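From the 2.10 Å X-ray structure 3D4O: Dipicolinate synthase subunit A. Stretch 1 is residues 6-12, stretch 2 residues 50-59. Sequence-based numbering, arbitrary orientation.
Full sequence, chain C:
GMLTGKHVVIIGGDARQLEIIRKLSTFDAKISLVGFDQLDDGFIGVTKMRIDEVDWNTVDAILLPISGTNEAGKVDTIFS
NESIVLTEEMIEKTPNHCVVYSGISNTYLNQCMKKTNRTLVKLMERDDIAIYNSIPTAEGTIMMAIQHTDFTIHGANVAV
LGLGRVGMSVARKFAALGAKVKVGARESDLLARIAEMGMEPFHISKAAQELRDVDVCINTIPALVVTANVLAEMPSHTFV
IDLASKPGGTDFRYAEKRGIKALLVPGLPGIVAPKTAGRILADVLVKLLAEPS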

# COMPACT_ATOMS: atom_id res chain seq x y z
N LYS C 6 16.47 -27.08 -27.39
CA LYS C 6 16.17 -27.35 -25.98
C LYS C 6 14.68 -27.39 -25.77
O LYS C 6 13.94 -26.67 -26.40
N HIS C 7 14.25 -28.32 -24.93
CA HIS C 7 12.84 -28.50 -24.63
C HIS C 7 12.61 -28.35 -23.16
O HIS C 7 13.15 -29.11 -22.36
N VAL C 8 11.81 -27.35 -22.81
CA VAL C 8 11.48 -27.09 -21.41
C VAL C 8 9.97 -27.16 -21.16
O VAL C 8 9.14 -26.81 -22.00
N VAL C 9 9.64 -27.67 -19.99
CA VAL C 9 8.26 -27.70 -19.54
C VAL C 9 8.16 -26.67 -18.43
O VAL C 9 8.95 -26.65 -17.49
N ILE C 10 7.19 -25.79 -18.62
CA ILE C 10 6.84 -24.73 -17.71
C ILE C 10 5.50 -25.10 -17.13
O ILE C 10 4.50 -25.17 -17.83
N ILE C 11 5.51 -25.31 -15.83
CA ILE C 11 4.35 -25.80 -15.09
C ILE C 11 3.94 -24.80 -14.05
O ILE C 11 4.67 -24.54 -13.09
N GLY C 12 2.77 -24.23 -14.26
CA GLY C 12 2.21 -23.22 -13.38
C GLY C 12 3.00 -21.95 -13.18
O GLY C 12 4.02 -21.66 -13.82
N ARG C 50 -2.04 -30.56 -20.84
CA ARG C 50 -2.29 -31.14 -19.51
C ARG C 50 -1.02 -31.87 -19.11
O ARG C 50 -0.28 -32.37 -19.96
N ILE C 51 -0.81 -31.96 -17.80
CA ILE C 51 0.42 -32.54 -17.26
C ILE C 51 0.57 -33.98 -17.72
O ILE C 51 1.68 -34.48 -17.92
N ASP C 52 -0.58 -34.61 -17.95
CA ASP C 52 -0.63 -36.02 -18.38
C ASP C 52 -0.31 -36.18 -19.87
O ASP C 52 -0.27 -37.29 -20.37
N GLU C 53 -0.09 -35.06 -20.56
CA GLU C 53 0.20 -35.10 -22.01
C GLU C 53 1.67 -34.78 -22.29
O GLU C 53 2.12 -34.80 -23.43
N VAL C 54 2.40 -34.48 -21.23
CA VAL C 54 3.82 -34.08 -21.33
C VAL C 54 4.67 -35.25 -21.82
O VAL C 54 4.45 -36.40 -21.46
N ASP C 55 5.61 -34.92 -22.70
CA ASP C 55 6.55 -35.89 -23.31
C ASP C 55 7.84 -35.85 -22.51
O ASP C 55 8.86 -35.31 -22.96
N TRP C 56 7.78 -36.49 -21.35
CA TRP C 56 8.86 -36.40 -20.34
C TRP C 56 10.25 -36.79 -20.80
O TRP C 56 11.22 -36.18 -20.37
N ASN C 57 10.35 -37.79 -21.67
CA ASN C 57 11.68 -38.29 -22.09
C ASN C 57 12.40 -37.40 -23.12
O ASN C 57 13.47 -37.76 -23.62
N THR C 58 11.86 -36.21 -23.37
CA THR C 58 12.50 -35.26 -24.32
C THR C 58 12.74 -33.88 -23.71
O THR C 58 13.26 -32.96 -24.34
N VAL C 59 12.38 -33.78 -22.44
CA VAL C 59 12.45 -32.54 -21.66
C VAL C 59 13.80 -32.30 -21.02
O VAL C 59 14.28 -33.09 -20.21

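The centre of this contact is apolar and is organised by the alternation of a β-strand. In strand 7-11, His7, Val9 and Ile11 send their CA-to-CB bonds toward the second stretch, while Val8 points away and Ile10 is out of its reach. Val9 sits in the middle of the row. With chi1 at 62° (p), its two methyls divide the neighbours: CG1 lies 3.9 Å from CG1 of Val59 and 4.1 Å from CZ3 of Trp56, while CG2 lies 4.3 Å from CG1 of Val54. A short, branched side chain suits this place, since it favours the extended backbone and offers two methyls to three apolar partners. Val54 and Val59 both adopt the t rotamer; Val54 points toward the strand, whereas Val59 leaves its backbone sideways.

Trp56 reaches the same centre by a longer route. Its CA-to-CB bond points away from the strand, but chi1 of -58° (m) and chi2 of 103° bring the far end of the indole back, so that a large, flat residue can fill space its own backbone does not face. Its CH2 atom lies 4.2 Å from CD1 of Ile11, which meets the ring at its edge, near the ring plane. Ile11, extended in the m, t conformation, also brings CD1 to 4.4 Å from CD1 of Ile51. The latter leaves its 3-10 segment sideways, and its t, t conformation carries the terminal methyl nearer the strand; length matters here, because the CA atoms of these two isoleucines are 8.1 Å apart.

At the other end the chains draw together, with the CA atoms of His7 and Val59 5.0 Å apart, and the contact becomes more polar. CA of Val59 lies 3.6 Å from O of His7, a CA-H...O contact. His7, with chi1 at 171° (t), is the residue with the largest area covered by the other stretch. Its NE2 is 3.4 Å from CG2 of Val59, and its CD2 is 3.3 Å from both O and OG1 of Thr58, the carbonyl lying at the ring edge. An imidazole suits this border because it can pack against a methyl and still present a polarised C-H edge to oxygen; its ND1 is hydrogen-bonded elsewhere in the structure. No hydrogen bond crosses between the stretches.

The same Thr58 OG1 (chi1 61°, p) that borders the imidazole is also held within its own stretch, 2.9 Å from O of Asp55 and 2.6 Å from OD2 of Asp55. Its short side chain thus lets one oxygen lie close both to Asp55 and to the imidazole, at the exposed border of the contact.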

# COMPACT_ATOMS: atom_id res chain seq x y z
CB LYS C 6 16.91 -26.39 -25.06
CG LYS C 6 18.40 -26.69 -25.10
CD LYS C 6 19.20 -26.19 -23.90
CE LYS C 6 20.52 -26.96 -23.81
NZ LYS C 6 21.28 -26.76 -22.53
CB HIS C 7 12.35 -29.85 -25.14
CG HIS C 7 10.97 -30.21 -24.68
ND1 HIS C 7 9.99 -29.27 -24.43
CD2 HIS C 7 10.37 -31.42 -24.52
CE1 HIS C 7 8.88 -29.88 -24.07
NE2 HIS C 7 9.08 -31.18 -24.13
CB VAL C 8 12.05 -25.71 -20.88
CG1 VAL C 8 13.45 -25.44 -21.44
CG2 VAL C 8 11.14 -24.55 -21.21
CB VAL C 9 7.77 -29.10 -19.08
CG1 VAL C 9 8.56 -29.62 -17.91
CG2 VAL C 9 6.28 -29.05 -18.73
CB ILE C 10 6.76 -23.36 -18.43
CG1 ILE C 10 8.12 -22.99 -19.06
CG2 ILE C 10 6.35 -22.25 -17.47
CD1 ILE C 10 8.21 -21.53 -19.56
CB ILE C 11 4.68 -27.13 -14.40
CG1 ILE C 11 5.27 -28.12 -15.43
CG2 ILE C 11 3.43 -27.76 -13.76
CD1 ILE C 11 5.64 -29.47 -14.85
CB ARG C 50 -3.48 -32.12 -19.49
CG ARG C 50 -4.83 -31.50 -19.84
CD ARG C 50 -5.98 -32.50 -19.69
NE ARG C 50 -5.69 -33.77 -20.36
CZ ARG C 50 -5.78 -33.96 -21.67
NH1 ARG C 50 -6.13 -32.97 -22.47
NH2 ARG C 50 -5.49 -35.15 -22.18
CB ILE C 51 0.51 -32.41 -15.70
CG1 ILE C 51 1.99 -32.35 -15.28
CG2 ILE C 51 -0.28 -33.51 -15.01
CD1 ILE C 51 2.23 -32.04 -13.81
CB ASP C 52 -2.00 -36.67 -18.05
CG ASP C 52 -3.15 -36.06 -18.83
OD1 ASP C 52 -3.84 -35.18 -18.27
OD2 ASP C 52 -3.37 -36.42 -20.01
CB GLU C 53 -0.66 -34.09 -22.78
CG GLU C 53 -2.16 -34.20 -22.57
CD GLU C 53 -2.95 -33.22 -23.45
OE1 GLU C 53 -3.26 -33.56 -24.61
OE2 GLU C 53 -3.32 -32.12 -22.98
CB VAL C 54 4.35 -33.47 -19.99
CG1 VAL C 54 5.82 -33.09 -20.07
CG2 VAL C 54 3.54 -32.23 -19.61
CB ASP C 55 6.79 -35.53 -24.77
CG ASP C 55 7.81 -36.43 -25.45
OD1 ASP C 55 7.97 -37.61 -25.05
OD2 ASP C 55 8.45 -35.96 -26.42
CB TRP C 56 8.53 -37.17 -19.05
CG TRP C 56 7.26 -36.72 -18.39
CD1 TRP C 56 6.05 -37.35 -18.41
CD2 TRP C 56 7.06 -35.49 -17.69
NE1 TRP C 56 5.11 -36.61 -17.74
CE2 TRP C 56 5.71 -35.46 -17.28
CE3 TRP C 56 7.90 -34.42 -17.35
CZ2 TRP C 56 5.18 -34.41 -16.55
CZ3 TRP C 56 7.37 -33.38 -16.62
CH2 TRP C 56 6.02 -33.37 -16.24
CB ASN C 57 11.69 -39.80 -22.45
CG ASN C 57 10.76 -40.15 -23.57
OD1 ASN C 57 10.39 -39.30 -24.38
ND2 ASN C 57 10.38 -41.43 -23.65
CB THR C 58 11.70 -35.12 -25.63
OG1 THR C 58 10.39 -34.62 -25.36
CG2 THR C 58 11.59 -36.47 -26.34
CB VAL C 59 11.39 -32.60 -20.55
CG1 VAL C 59 11.55 -31.47 -19.60
CG2 VAL C 59 9.98 -32.65 -21.20